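Local coordinates for protein abietadiene synthase, chloroplastic (Abies grandis, PDB 3S9V) that belongs to the terpene synthase family and folds as a large, mainly helical enzyme of the plastid, at residues Pro199-Tyr204 against Ser227-Pro232; Val317-Asp322 against Phe352-Gly357. One frame throughout, in Å; residues are numbered along the deposited sequence.

Interaction 1 of 2, residues Pro199-Tyr204 against Ser227-Pro232; sequences PTTLLY and SFLSSP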
loop_
_atom_site.group_PDB
_atom_site.type_symbol
_atom_site.label_atom_id
_atom_site.label_comp_id
_atom_site.label_asym_id
_atom_site.label_seq_id
_atom_site.Cartn_x
_atom_site.Cartn_y
_atom_site.Cartn_z
ATOM N N PRO A 199 -1.077 0.390 -29.954
ATOM C CA PRO A 199 -0.423 1.567 -29.378
ATOM C C PRO A 199 0.619 1.061 -28.381
ATOM O O PRO A 199 0.355 0.120 -27.632
ATOM C CB PRO A 199 -1.573 2.301 -28.684
ATOM C CG PRO A 199 -2.794 1.879 -29.476
ATOM C CD PRO A 199 -2.532 0.411 -29.709
ATOM N N THR A 200 1.807 1.652 -28.385
ATOM C CA THR A 200 2.853 1.236 -27.460
ATOM C C THR A 200 3.543 2.487 -26.959
ATOM O O THR A 200 3.328 3.564 -27.511
ATOM C CB THR A 200 3.903 0.332 -28.142
ATOM O OG1 THR A 200 4.600 1.084 -29.143
ATOM C CG2 THR A 200 3.233 -0.881 -28.788
ATOM N N THR A 201 4.382 2.359 -25.934
ATOM C CA THR A 201 5.061 3.532 -25.400
ATOM C C THR A 201 6.024 4.197 -26.391
ATOM O O THR A 201 6.560 5.270 -26.114
ATOM C CB THR A 201 5.788 3.212 -24.082
ATOM O OG1 THR A 201 6.769 2.195 -24.297
ATOM C CG2 THR A 201 4.779 2.736 -23.036
ATOM N N LEU A 202 6.243 3.573 -27.547
ATOM C CA LEU A 202 7.101 4.184 -28.562
ATOM C C LEU A 202 6.403 5.460 -29.049
ATOM O O LEU A 202 7.050 6.457 -29.375
ATOM C CB LEU A 202 7.306 3.234 -29.746
ATOM C CG LEU A 202 8.349 2.130 -29.592
ATOM C CD1 LEU A 202 8.154 1.089 -30.688
ATOM C CD2 LEU A 202 9.742 2.731 -29.649
ATOM N N LEU A 203 5.075 5.416 -29.093
ATOM C CA LEU A 203 4.272 6.561 -29.531
ATOM C C LEU A 203 4.419 7.765 -28.606
ATOM O O LEU A 203 4.051 8.885 -28.966
ATOM C CB LEU A 203 2.794 6.169 -29.615
ATOM C CG LEU A 203 2.489 5.028 -30.586
ATOM C CD1 LEU A 203 1.013 4.685 -30.517
ATOM C CD2 LEU A 203 2.893 5.433 -31.989
ATOM N N TYR A 204 4.944 7.524 -27.408
ATOM C CA TYR A 204 5.148 8.577 -26.426
ATOM C C TYR A 204 6.229 9.534 -26.901
ATOM O O TYR A 204 6.309 10.670 -26.439
ATOM C CB TYR A 204 5.549 7.947 -25.089
ATOM C CG TYR A 204 5.708 8.900 -23.931
ATOM C CD1 TYR A 204 6.928 9.015 -23.268
ATOM C CD2 TYR A 204 4.627 9.643 -23.453
ATOM C CE1 TYR A 204 7.071 9.839 -22.156
ATOM C CE2 TYR A 204 4.760 10.477 -22.339
ATOM C CZ TYR A 204 5.988 10.569 -21.695
ATOM O OH TYR A 204 6.140 11.391 -20.597
ATOM N N SER A 227 -4.698 12.445 -28.602
ATOM C CA SER A 227 -3.274 12.474 -28.298
ATOM C C SER A 227 -2.605 11.199 -28.747
ATOM O O SER A 227 -3.264 10.228 -29.121
ATOM C CB SER A 227 -3.038 12.612 -26.797
ATOM O OG SER A 227 -2.983 11.328 -26.187
ATOM N N PHE A 228 -1.281 11.214 -28.709
ATOM C CA PHE A 228 -0.501 10.037 -29.028
ATOM C C PHE A 228 0.189 9.708 -27.706
ATOM O O PHE A 228 1.129 10.383 -27.280
ATOM C CB PHE A 228 0.459 10.348 -30.173
ATOM C CG PHE A 228 -0.196 10.247 -31.527
ATOM C CD1 PHE A 228 -0.253 9.026 -32.196
ATOM C CD2 PHE A 228 -0.857 11.345 -32.078
ATOM C CE1 PHE A 228 -0.962 8.889 -33.386
ATOM C CE2 PHE A 228 -1.574 11.223 -33.272
ATOM C CZ PHE A 228 -1.629 9.991 -33.929
ATOM N N LEU A 229 -0.352 8.689 -27.043
ATOM C CA LEU A 229 0.102 8.225 -25.736
ATOM C C LEU A 229 0.243 9.344 -24.710
ATOM O O LEU A 229 1.173 9.354 -23.903
ATOM C CB LEU A 229 1.412 7.444 -25.842
ATOM C CG LEU A 229 1.161 6.079 -25.193
ATOM C CD1 LEU A 229 1.164 5.021 -26.263
ATOM C CD2 LEU A 229 2.191 5.789 -24.131
ATOM N N SER A 230 -0.697 10.282 -24.772
ATOM C CA SER A 230 -0.791 11.430 -23.873
ATOM C C SER A 230 0.336 12.448 -23.920
ATOM O O SER A 230 0.356 13.378 -23.109
ATOM C CB SER A 230 -0.977 10.954 -22.431
ATOM O OG SER A 230 0.246 10.553 -21.851
ATOM N N SER A 231 1.256 12.295 -24.867
ATOM C CA SER A 231 2.390 13.213 -24.988
ATOM C C SER A 231 2.123 14.426 -25.887
ATOM O O SER A 231 1.855 14.281 -27.077
ATOM C CB SER A 231 3.606 12.448 -25.515
ATOM O OG SER A 231 4.656 13.330 -25.860
ATOM N N PRO A 232 2.197 15.645 -25.328
ATOM C CA PRO A 232 1.960 16.868 -26.107
ATOM C C PRO A 232 2.970 17.083 -27.239
ATOM O O PRO A 232 2.595 17.464 -28.348
ATOM C CB PRO A 232 2.051 17.962 -25.051
ATOM C CG PRO A 232 1.546 17.274 -23.831
ATOM C CD PRO A 232 2.280 15.965 -23.894
#

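Interaction 2 of 2, residues Val317-Asp322 against Phe352-Gly357; sequences VPDIDD and FFCFLG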
loop_
_atom_site.group_PDB
_atom_site.type_symbol
_atom_site.label_atom_id
_atom_site.label_comp_id
_atom_site.label_asym_id
_atom_site.label_seq_id
_atom_site.Cartn_x
_atom_site.Cartn_y
_atom_site.Cartn_z
ATOM N N VAL A 317 -3.297 2.738 -23.760
ATOM C CA VAL A 317 -2.740 1.497 -23.241
ATOM C C VAL A 317 -2.729 1.513 -21.716
ATOM O O VAL A 317 -2.408 2.527 -21.094
ATOM C CB VAL A 317 -1.282 1.260 -23.737
ATOM C CG1 VAL A 317 -1.219 1.391 -25.244
ATOM C CG2 VAL A 317 -0.324 2.242 -23.078
ATOM N N PRO A 318 -3.089 0.384 -21.090
ATOM C CA PRO A 318 -3.095 0.336 -19.629
ATOM C C PRO A 318 -1.693 0.009 -19.149
ATOM O O PRO A 318 -0.854 -0.422 -19.942
ATOM C CB PRO A 318 -4.072 -0.794 -19.336
ATOM C CG PRO A 318 -3.744 -1.772 -20.440
ATOM C CD PRO A 318 -3.634 -0.864 -21.661
ATOM N N ASP A 319 -1.436 0.225 -17.863
ATOM C CA ASP A 319 -0.132 -0.107 -17.298
ATOM C C ASP A 319 -0.349 -0.852 -15.988
ATOM O O ASP A 319 -1.296 -0.574 -15.252
ATOM C CB ASP A 319 0.715 1.142 -17.065
ATOM C CG ASP A 319 0.186 2.009 -15.952
ATOM O OD1 ASP A 319 -0.829 2.700 -16.166
ATOM O OD2 ASP A 319 0.788 1.993 -14.861
ATOM N N ILE A 320 0.538 -1.796 -15.698
ATOM C CA ILE A 320 0.417 -2.606 -14.501
ATOM C C ILE A 320 0.443 -1.808 -13.194
ATOM O O ILE A 320 -0.178 -2.210 -12.214
ATOM C CB ILE A 320 1.513 -3.689 -14.463
ATOM C CG1 ILE A 320 1.049 -4.868 -13.607
ATOM C CG2 ILE A 320 2.810 -3.108 -13.916
ATOM C CD1 ILE A 320 1.977 -6.061 -13.670
ATOM N N ASP A 321 1.141 -0.676 -13.179
ATOM C CA ASP A 321 1.229 0.125 -11.960
ATOM C C ASP A 321 -0.124 0.727 -11.585
ATOM O O ASP A 321 -0.593 0.525 -10.472
ATOM C CB ASP A 321 2.284 1.234 -12.118
ATOM C CG ASP A 321 2.895 1.664 -10.780
ATOM O OD1 ASP A 321 2.523 1.098 -9.718
ATOM O OD2 ASP A 321 3.758 2.570 -10.797
ATOM N N ASP A 322 -0.746 1.461 -12.509
ATOM C CA ASP A 322 -2.053 2.065 -12.246
ATOM C C ASP A 322 -3.122 0.989 -12.049
ATOM O O ASP A 322 -4.044 1.157 -11.247
ATOM C CB ASP A 322 -2.498 2.962 -13.405
ATOM C CG ASP A 322 -1.726 4.259 -13.479
ATOM O OD1 ASP A 322 -0.741 4.324 -14.244
ATOM O OD2 ASP A 322 -2.099 5.217 -12.766
ATOM N N PHE A 352 5.561 -10.782 -15.024
ATOM C CA PHE A 352 4.711 -9.619 -15.250
ATOM C C PHE A 352 5.543 -8.392 -15.586
ATOM O O PHE A 352 6.601 -8.170 -14.995
ATOM C CB PHE A 352 3.851 -9.327 -14.022
ATOM C CG PHE A 352 2.840 -10.387 -13.733
ATOM C CD1 PHE A 352 3.235 -11.624 -13.237
ATOM C CD2 PHE A 352 1.488 -10.151 -13.966
ATOM C CE1 PHE A 352 2.299 -12.609 -12.974
ATOM C CE2 PHE A 352 0.543 -11.127 -13.709
ATOM C CZ PHE A 352 0.947 -12.360 -13.211
ATOM N N PHE A 353 5.050 -7.603 -16.538
ATOM C CA PHE A 353 5.737 -6.400 -16.974
ATOM C C PHE A 353 4.765 -5.214 -16.937
ATOM O O PHE A 353 3.554 -5.408 -16.864
ATOM C CB PHE A 353 6.309 -6.639 -18.374
ATOM C CG PHE A 353 7.302 -7.779 -18.427
ATOM C CD1 PHE A 353 8.632 -7.578 -18.068
ATOM C CD2 PHE A 353 6.893 -9.058 -18.781
ATOM C CE1 PHE A 353 9.543 -8.638 -18.061
ATOM C CE2 PHE A 353 7.792 -10.130 -18.777
ATOM C CZ PHE A 353 9.121 -9.917 -18.417
ATOM N N CYS A 354 5.298 -3.996 -16.968
ATOM C CA CYS A 354 4.474 -2.799 -16.882
ATOM C C CYS A 354 3.546 -2.574 -18.081
ATOM O O CYS A 354 2.481 -1.963 -17.946
ATOM C CB CYS A 354 5.370 -1.572 -16.657
ATOM S SG CYS A 354 4.524 -0.136 -15.929
ATOM N N PHE A 355 3.937 -3.072 -19.249
ATOM C CA PHE A 355 3.113 -2.917 -20.444
ATOM C C PHE A 355 2.971 -4.214 -21.228
ATOM O O PHE A 355 3.875 -5.044 -21.235
ATOM C CB PHE A 355 3.692 -1.836 -21.362
ATOM C CG PHE A 355 3.683 -0.462 -20.758
ATOM C CD1 PHE A 355 4.815 0.043 -20.126
ATOM C CD2 PHE A 355 2.536 0.321 -20.807
ATOM C CE1 PHE A 355 4.806 1.315 -19.548
ATOM C CE2 PHE A 355 2.516 1.595 -20.232
ATOM C CZ PHE A 355 3.654 2.091 -19.602
ATOM N N LEU A 356 1.828 -4.390 -21.880
ATOM C CA LEU A 356 1.601 -5.586 -22.677
ATOM C C LEU A 356 2.612 -5.579 -23.823
ATOM O O LEU A 356 2.863 -4.539 -24.435
ATOM C CB LEU A 356 0.162 -5.596 -23.223
ATOM C CG LEU A 356 -0.270 -6.748 -24.148
ATOM C CD1 LEU A 356 -1.783 -6.876 -24.139
ATOM C CD2 LEU A 356 0.218 -6.505 -25.570
ATOM N N GLY A 357 3.216 -6.732 -24.086
ATOM C CA GLY A 357 4.174 -6.837 -25.172
ATOM C C GLY A 357 5.533 -6.181 -24.993
ATOM O O GLY A 357 6.233 -5.948 -25.978
HETATM O O HOH W 1 -0.252 -2.339 -21.864
#

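Interaction 1 of 2, residues Pro199-Tyr204 against Ser227-Pro232
Y204 CG lies anti to its backbone N (chi1 -176°), and this torsion lays the tyrosine ring along the loop 228-231, with Y204 CD2 3.6 Å from S231 CB. S231 OG is likewise anti to its own backbone N (chi1 170°), which places it to cap S234 N at the start of helix 232-242. The ring presents an edge to the backbone, where Y204 CD2 approaches L229 O at 3.5 Å, close to the ring plane. That carbonyl also takes a bond from the neighbouring hydroxyl, S230 OG to L229 O at 2.6 Å, and the serine oxygen is fixed in turn by W311.

The apolar part belongs to L229, which the type I' turn F228-S231 holds out toward 199-204. Its branches divide the work: CD1 lies 3.9 Å from L203 CB, while CD2 reaches over to Y204 CB and to T201, with L229 CD2 3.9 Å from T201 CA. Leucine suits the place because its two methyls let one side chain meet L203 with CD1, and T201 and Y204 with CD2. The close approach of CD1 to T200 O is doubtful and carries no weight.

Small hydroxyl residues fit the rest of the loop. S227 OG accepts from S230 N at 2.9 Å, an ST motif that tightens the turn, and S231 is the N-cap residue. K450 bonds to the backbone oxygen Y204 O and also makes a cation-pi contact with the ring, for which an aromatic residue is needed.

F228 lies among I218, M219, V238 and C247, and follows D225 and S227 in a sequence resembling the end of a QW motif. The arrangement is thus consistent with an interhelical connection of the helical-barrel fold of terpene synthase N-terminal domains.

Interaction 2 of 2, residues Val317-Asp322 against Phe352-Gly357
F352 meets I320, the second residue of the D-I-D-D sequence at 319-322, which matches the DXDD motif of class II terpene cyclases and starts helix 320-332. With CG1 anti to its backbone N (chi1 -155°), I320 stretches its long branch toward the aromatic residue, and I320 CD1 stops 3.8 Å from F352 CB, the two side chains crossing at about a right angle. The F352 ring itself goes on to helix 381-397.

At F353 the backbone takes over: F353 O lies 3.6 Å from I320 CB. C354 follows closely, its CA only 3.4 Å from I320 CG2, a tight approach. Cysteine's sulfur suits this apolar spot, C354 SG meeting I320 CG2 at 4.0 Å. First-turn amides of a helix lack carbonyl partners within it; I320 N finds one in C354 O at 3.0 Å, with a 162° angle at hydrogen, while D319, the N-cap, offers carboxylate oxygen OD2 to D322 N.

F355 brings the CD2/CE2 side of its ring to the chain before the helix, F355 CE2 lying 3.7 Å from D319 CB and near V317 CG2. Finally, a water accepts from L356 N and donates to P318 O, 2.8 Å from that oxygen.

How the interactions relate
Both interactions are partly buried, and in each, one segment leads into a helix, 232-242 in interaction 1 and 320-332 in interaction 2. Their chemistry differs: interaction 1 has no clear direct hydrogen bond between its segments and relies on leucine, tyrosine and serine packing, whereas interaction 2 adds a backbone bond and a bridging water to its aliphatic and aromatic contacts. The centre of interaction 2 also lies nearer the centre of the chain, about 18 Å from it, than that of interaction 1. The two adjoin. P199 packs on V317, T201 CG2 lies 3.7 Å from F355 CZ, and W311 bonds to S230 while its surroundings include the D319 side chain.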